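Two-component system sensor histidine kinase (Bacteroides thetaiotaomicron, PDB 3OTT) probably senses saccharides through an extracellular beta-propeller and beta-sandwich region and passes the signal by histidine phosphorylation to transcriptional control. Local coordinates at residues Q225-H230 with Y254-D259; K235-D240 with L245-D250. One frame throughout, in Å; residues are numbered along the deposited sequence.

Interaction 1. Residues Q225-H230 with Y254-D259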
loop_
_atom_site.group_PDB
_atom_site.type_symbol
_atom_site.label_atom_id
_atom_site.label_comp_id
_atom_site.label_asym_id
_atom_site.label_seq_id
_atom_site.Cartn_x
_atom_site.Cartn_y
_atom_site.Cartn_z
ATOM N N GLN B 225 13.863 32.490 2.576
ATOM C CA GLN B 225 12.980 33.457 3.221
ATOM C C GLN B 225 11.846 33.693 2.253
ATOM O O GLN B 225 11.920 34.600 1.410
ATOM C CB GLN B 225 13.724 34.760 3.441
ATOM C CG GLN B 225 13.747 35.275 4.815
ATOM C CD GLN B 225 14.441 36.629 4.845
ATOM O OE1 GLN B 225 13.931 37.625 4.276
ATOM N NE2 GLN B 225 15.643 36.666 5.444
ATOM N N THR B 226 10.820 32.859 2.345
ATOM C CA THR B 226 9.697 32.916 1.431
ATOM C C THR B 226 8.773 34.137 1.599
ATOM O O THR B 226 8.258 34.639 0.609
ATOM C CB THR B 226 8.843 31.646 1.543
ATOM O OG1 THR B 226 9.703 30.491 1.497
ATOM C CG2 THR B 226 7.789 31.605 0.427
ATOM N N GLU B 227 8.525 34.579 2.829
ATOM C CA GLU B 227 7.714 35.767 3.060
ATOM C C GLU B 227 8.287 36.519 4.280
ATOM O O GLU B 227 8.881 35.913 5.164
ATOM C CB GLU B 227 6.250 35.409 3.346
ATOM C CG GLU B 227 5.569 34.523 2.326
ATOM C CD GLU B 227 5.417 35.200 0.947
ATOM O OE1 GLU B 227 5.424 36.458 0.864
ATOM O OE2 GLU B 227 5.300 34.459 -0.059
ATOM N N ALA B 228 8.129 37.842 4.293
ATOM C CA ALA B 228 8.567 38.696 5.382
ATOM C C ALA B 228 7.366 39.587 5.682
ATOM O O ALA B 228 6.882 40.308 4.819
ATOM C CB ALA B 228 9.834 39.516 4.970
ATOM N N PHE B 229 6.808 39.435 6.877
ATOM C CA PHE B 229 5.565 40.085 7.240
ATOM C C PHE B 229 5.856 40.721 8.578
ATOM O O PHE B 229 5.529 40.131 9.620
ATOM C CB PHE B 229 4.506 39.025 7.527
ATOM C CG PHE B 229 4.017 38.243 6.321
ATOM C CD1 PHE B 229 3.989 38.794 5.038
ATOM C CD2 PHE B 229 3.479 36.980 6.498
ATOM C CE1 PHE B 229 3.483 38.068 3.930
ATOM C CE2 PHE B 229 2.969 36.246 5.398
ATOM C CZ PHE B 229 2.980 36.807 4.106
ATOM N N HIS B 230 6.488 41.873 8.583
ATOM C CA HIS B 230 6.814 42.604 9.820
ATOM C C HIS B 230 5.607 42.821 10.737
ATOM O O HIS B 230 4.478 43.052 10.231
ATOM C CB HIS B 230 7.333 43.963 9.414
ATOM C CG HIS B 230 7.778 44.802 10.553
ATOM N ND1 HIS B 230 7.403 46.122 10.681
ATOM C CD2 HIS B 230 8.565 44.517 11.621
ATOM C CE1 HIS B 230 7.955 46.620 11.774
ATOM N NE2 HIS B 230 8.662 45.666 12.361
ATOM N N TYR B 254 -3.165 33.669 4.905
ATOM C CA TYR B 254 -2.424 33.874 3.682
ATOM C C TYR B 254 -2.346 32.528 3.020
ATOM O O TYR B 254 -2.249 31.489 3.698
ATOM C CB TYR B 254 -1.024 34.373 3.929
ATOM C CG TYR B 254 -0.977 35.822 4.348
ATOM C CD1 TYR B 254 -1.210 36.170 5.659
ATOM C CD2 TYR B 254 -0.694 36.854 3.416
ATOM C CE1 TYR B 254 -1.114 37.475 6.074
ATOM C CE2 TYR B 254 -0.628 38.198 3.820
ATOM C CZ TYR B 254 -0.832 38.488 5.167
ATOM O OH TYR B 254 -0.862 39.773 5.667
ATOM N N VAL B 255 -2.469 32.560 1.700
ATOM C CA VAL B 255 -2.489 31.350 0.914
ATOM C C VAL B 255 -1.369 31.497 -0.137
ATOM O O VAL B 255 -1.402 32.404 -0.961
ATOM C CB VAL B 255 -3.910 31.142 0.215
ATOM C CG1 VAL B 255 -3.934 29.975 -0.698
ATOM C CG2 VAL B 255 -5.020 31.005 1.179
ATOM N N TYR B 256 -0.417 30.556 -0.117
ATOM C CA TYR B 256 0.761 30.582 -1.004
ATOM C C TYR B 256 0.638 29.479 -2.049
ATOM O O TYR B 256 0.402 28.272 -1.727
ATOM C CB TYR B 256 2.048 30.389 -0.136
ATOM C CG TYR B 256 3.330 30.242 -0.974
ATOM C CD1 TYR B 256 3.705 29.011 -1.446
ATOM C CD2 TYR B 256 4.121 31.382 -1.348
ATOM C CE1 TYR B 256 4.869 28.837 -2.232
ATOM C CE2 TYR B 256 5.255 31.222 -2.158
ATOM C CZ TYR B 256 5.615 29.932 -2.582
ATOM O OH TYR B 256 6.693 29.693 -3.351
ATOM N N HIS B 257 0.854 29.844 -3.293
ATOM C CA HIS B 257 0.771 28.873 -4.364
ATOM C C HIS B 257 2.165 28.703 -4.947
ATOM O O HIS B 257 2.752 27.629 -4.775
ATOM C CB HIS B 257 -0.306 29.254 -5.404
ATOM C CG HIS B 257 -0.261 28.422 -6.658
ATOM N ND1 HIS B 257 -0.574 27.070 -6.682
ATOM C CD2 HIS B 257 0.047 28.759 -7.932
ATOM C CE1 HIS B 257 -0.438 26.607 -7.913
ATOM N NE2 HIS B 257 -0.076 27.613 -8.692
ATOM N N ASN B 258 2.713 29.748 -5.583
ATOM C CA ASN B 258 4.145 29.777 -5.941
ATOM C C ASN B 258 4.716 31.229 -5.856
ATOM O O ASN B 258 3.966 32.164 -5.507
ATOM C CB ASN B 258 4.448 29.067 -7.302
ATOM C CG ASN B 258 3.731 29.706 -8.467
ATOM O OD1 ASN B 258 3.438 30.907 -8.439
ATOM N ND2 ASN B 258 3.408 28.911 -9.496
ATOM N N ASP B 259 5.998 31.416 -6.160
ATOM C CA ASP B 259 6.605 32.770 -6.114
ATOM C C ASP B 259 6.007 33.745 -7.101
ATOM O O ASP B 259 6.061 34.955 -6.846
ATOM C CB ASP B 259 8.132 32.766 -6.383
ATOM C CG ASP B 259 8.943 32.273 -5.188
ATOM O OD1 ASP B 259 10.180 32.459 -5.159
ATOM O OD2 ASP B 259 8.360 31.713 -4.251
#

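Interaction 2. Residues K235-D240 with L245-D250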
loop_
_atom_site.group_PDB
_atom_site.type_symbol
_atom_site.label_atom_id
_atom_site.label_comp_id
_atom_site.label_asym_id
_atom_site.label_seq_id
_atom_site.Cartn_x
_atom_site.Cartn_y
_atom_site.Cartn_z
ATOM N N LYS B 235 1.287 31.653 13.082
ATOM C CA LYS B 235 0.864 30.799 14.213
ATOM C C LYS B 235 0.531 29.366 13.815
ATOM O O LYS B 235 0.557 28.455 14.643
ATOM C CB LYS B 235 -0.370 31.403 14.882
ATOM C CG LYS B 235 -0.215 32.861 15.192
ATOM C CD LYS B 235 -1.180 33.336 16.279
ATOM C CE LYS B 235 -0.631 34.570 17.048
ATOM N NZ LYS B 235 0.842 34.476 17.499
ATOM N N SER B 236 0.159 29.149 12.565
ATOM C CA SER B 236 -0.286 27.812 12.179
ATOM C C SER B 236 -0.118 27.604 10.693
ATOM O O SER B 236 -0.135 28.553 9.939
ATOM C CB SER B 236 -1.777 27.650 12.545
ATOM O OG SER B 236 -2.505 28.811 12.090
ATOM N N LEU B 237 -0.007 26.357 10.263
ATOM C CA LEU B 237 0.331 26.059 8.850
ATOM C C LEU B 237 -0.407 24.782 8.541
ATOM O O LEU B 237 -0.473 23.917 9.403
ATOM C CB LEU B 237 1.837 25.828 8.656
ATOM C CG LEU B 237 2.840 26.959 8.998
ATOM C CD1 LEU B 237 4.335 26.527 9.157
ATOM C CD2 LEU B 237 2.768 28.116 7.925
ATOM N N ALA B 238 -0.941 24.687 7.318
ATOM C CA ALA B 238 -1.503 23.471 6.720
ATOM C C ALA B 238 -1.396 23.603 5.197
ATOM O O ALA B 238 -1.258 24.727 4.654
ATOM C CB ALA B 238 -3.035 23.323 7.094
ATOM N N LEU B 239 -1.568 22.481 4.530
ATOM C CA LEU B 239 -1.715 22.399 3.081
ATOM C C LEU B 239 -3.125 22.000 2.678
ATOM O O LEU B 239 -3.688 21.049 3.266
ATOM C CB LEU B 239 -0.805 21.281 2.514
ATOM C CG LEU B 239 0.709 21.564 2.712
ATOM C CD1 LEU B 239 1.478 20.236 2.557
ATOM C CD2 LEU B 239 1.209 22.644 1.727
ATOM N N ASP B 240 -3.646 22.620 1.625
ATOM C CA ASP B 240 -4.972 22.349 1.238
ATOM C C ASP B 240 -5.045 21.275 0.160
ATOM O O ASP B 240 -4.022 20.694 -0.217
ATOM C CB ASP B 240 -5.734 23.639 0.932
ATOM C CG ASP B 240 -5.349 24.266 -0.411
ATOM O OD1 ASP B 240 -4.640 23.643 -1.249
ATOM O OD2 ASP B 240 -5.781 25.407 -0.595
ATOM N N LEU B 245 -0.160 26.171 0.344
ATOM C CA LEU B 245 0.215 26.358 1.700
ATOM C C LEU B 245 -0.626 27.438 2.332
ATOM O O LEU B 245 -0.745 28.536 1.800
ATOM C CB LEU B 245 1.683 26.699 1.716
ATOM C CG LEU B 245 2.507 26.826 2.971
ATOM C CD1 LEU B 245 2.367 28.219 3.483
ATOM C CD2 LEU B 245 2.309 25.713 4.026
ATOM N N LEU B 246 -1.211 27.132 3.483
ATOM C CA LEU B 246 -2.071 28.096 4.185
ATOM C C LEU B 246 -1.382 28.488 5.421
ATOM O O LEU B 246 -0.913 27.628 6.167
ATOM C CB LEU B 246 -3.404 27.489 4.563
ATOM C CG LEU B 246 -4.572 27.344 3.580
ATOM C CD1 LEU B 246 -4.272 27.147 2.128
ATOM C CD2 LEU B 246 -5.565 26.241 4.090
ATOM N N ALA B 247 -1.307 29.783 5.659
ATOM C CA ALA B 247 -0.574 30.283 6.814
ATOM C C ALA B 247 -1.516 31.090 7.689
ATOM O O ALA B 247 -2.130 32.050 7.206
ATOM C CB ALA B 247 0.634 31.143 6.363
ATOM N N GLY B 248 -1.647 30.708 8.953
ATOM C CA GLY B 248 -2.533 31.433 9.878
ATOM C C GLY B 248 -1.739 32.405 10.712
ATOM O O GLY B 248 -0.713 32.058 11.303
ATOM N N THR B 249 -2.183 33.660 10.735
ATOM C CA THR B 249 -1.420 34.696 11.395
ATOM C C THR B 249 -2.283 35.320 12.469
ATOM O O THR B 249 -3.392 34.898 12.694
ATOM C CB THR B 249 -0.898 35.773 10.366
ATOM O OG1 THR B 249 -1.975 36.624 9.953
ATOM C CG2 THR B 249 -0.284 35.106 9.102
ATOM N N ASP B 250 -1.788 36.373 13.087
ATOM C CA ASP B 250 -2.660 37.237 13.817
ATOM C C ASP B 250 -3.284 38.320 12.977
ATOM O O ASP B 250 -3.965 39.178 13.534
ATOM C CB ASP B 250 -2.010 37.856 15.051
ATOM C CG ASP B 250 -0.612 38.165 14.847
ATOM O OD1 ASP B 250 -0.307 39.104 14.085
ATOM O OD2 ASP B 250 0.195 37.462 15.483
#

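Interaction 1. Residues Q225-H230 with Y254-D259
Phe229 lays its ring over that of Tyr254 in a tilted face-to-face stack, centroids 4.4 Å apart and planes 26° from parallel. The rim is what touches: Phe229 CZ comes within 3.7 Å of Tyr254 CD2, the two side chains sliding past each other in opposite senses. CB of Glu227 lies against the other face of the phenylalanine, 3.6 Å above the ring plane and toward its rim, and Leu263 packs nearby, so this aromatic corner is the compact part of the contact.

The place is a seam between two blades of a beta-propeller. The axes of 225-229 and 254-256 come no closer than 10.4 Å, and the two segments share no hydrogen bond. A classic beta bulge, with Thr226 and Glu227 both opposite Leu213, sends the CB atoms of these consecutive residues toward the neighbouring blade. Thr226 holds CG2 anti to its own N, which brings the methyl to 3.6 Å from Tyr256 CE2, while OG1 bonds to Gln215. Glu227, bent at chi2 (-65°), brings OE2 to the edge of the Tyr256 ring, 3.5 Å from CD2.

Beyond Tyr256 the contact thins toward solvent. That ring is buried, meeting Trp206 edge to face; from within its own segment, exposed Asp259 fixes the hydroxyl, OH donating to OD2 at 2.8 Å on the anti side, 25° out of the carboxylate plane. Lys224 forms a salt bridge to the same oxygen. The link between the blades here rests mainly on dispersion between aromatic and methyl surfaces, with probably a weak electrostatic attraction between the Glu227 carboxylate and the Tyr256 ring edge.

Interaction 2. Residues K235-D240 with L245-D250
Strands 235-239 and 245-249 run antiparallel, at 164° and 4.7 Å between axes, as the first hairpin of a four-stranded propeller blade. Ser236 with Gly248 and Ala238 with Leu246 are the hydrogen-bonded pairs; Leu237 with Ala247 and Leu239 with Leu245 are the non-hydrogen-bonded ones. The ladder starts with a classic beta bulge that sets Lys235 and Ser236 against the single residue Gly248. Its carbonyl oxygen accepts two donors: a short bond from Lys235 N (2.7 Å), almost in line with the carbonyl, and a longer one from Ser236 N (3.3 Å), tilted from the carbonyl plane.

Glycine suits the position opposite Ser236, whose OG rests 3.4 Å from Gly248 CA: a CB there would point to the same face and run into that oxygen. With chi1 at 47° OG sits between the backbone N and carbonyl carbon, and it is bonded to the carbonyl of Ile281 on the adjoining blade. Ala238 and Leu246 share this face and pack on Ile284, small and large apolar groups filling one interface. On the other face Leu237 places CD2 4.0 Å from Ala247 CB, and the CD2 methyls of Leu239 and Leu245 also meet at 4.0 Å as their side chains cross obliquely; both of these leucines reach Leu197 of the preceding blade.

The ends of the hairpin are polar. NZ of Lys235 lies 3.7 Å from Asp250 OD2, a long salt bridge, the side chains crossing at about a right angle; Ser233 OG bonds to both charged groups. At the far end the carboxylate of Asp240 accepts from Asp244 N and bonds to Tyr9 OH, while its OD2 also lies 3.6 Å from Leu246 CD1.

In the fold
Both contacts involve the propeller blade built from strands 232-239, 245-249, 252-256 and 264-266, and their centres are about 11 Å apart. Interaction 2 forms its first hairpin; interaction 1 joins its third strand to strand 222-229, the last strand of the preceding blade. In sequence, interaction 2 is nested inside the loop closed by interaction 1, because 235-240 and 245-250 both fall between 225-230 and 254-259. Strands 245-249 and 252-256 connect the two directly: Tyr254 O lies 2.8 Å from Ala247 N, a probable hydrogen bond. In the sensor's extracellular region, interaction 2 thus pairs strands within the blade and interaction 1 joins it to the preceding one.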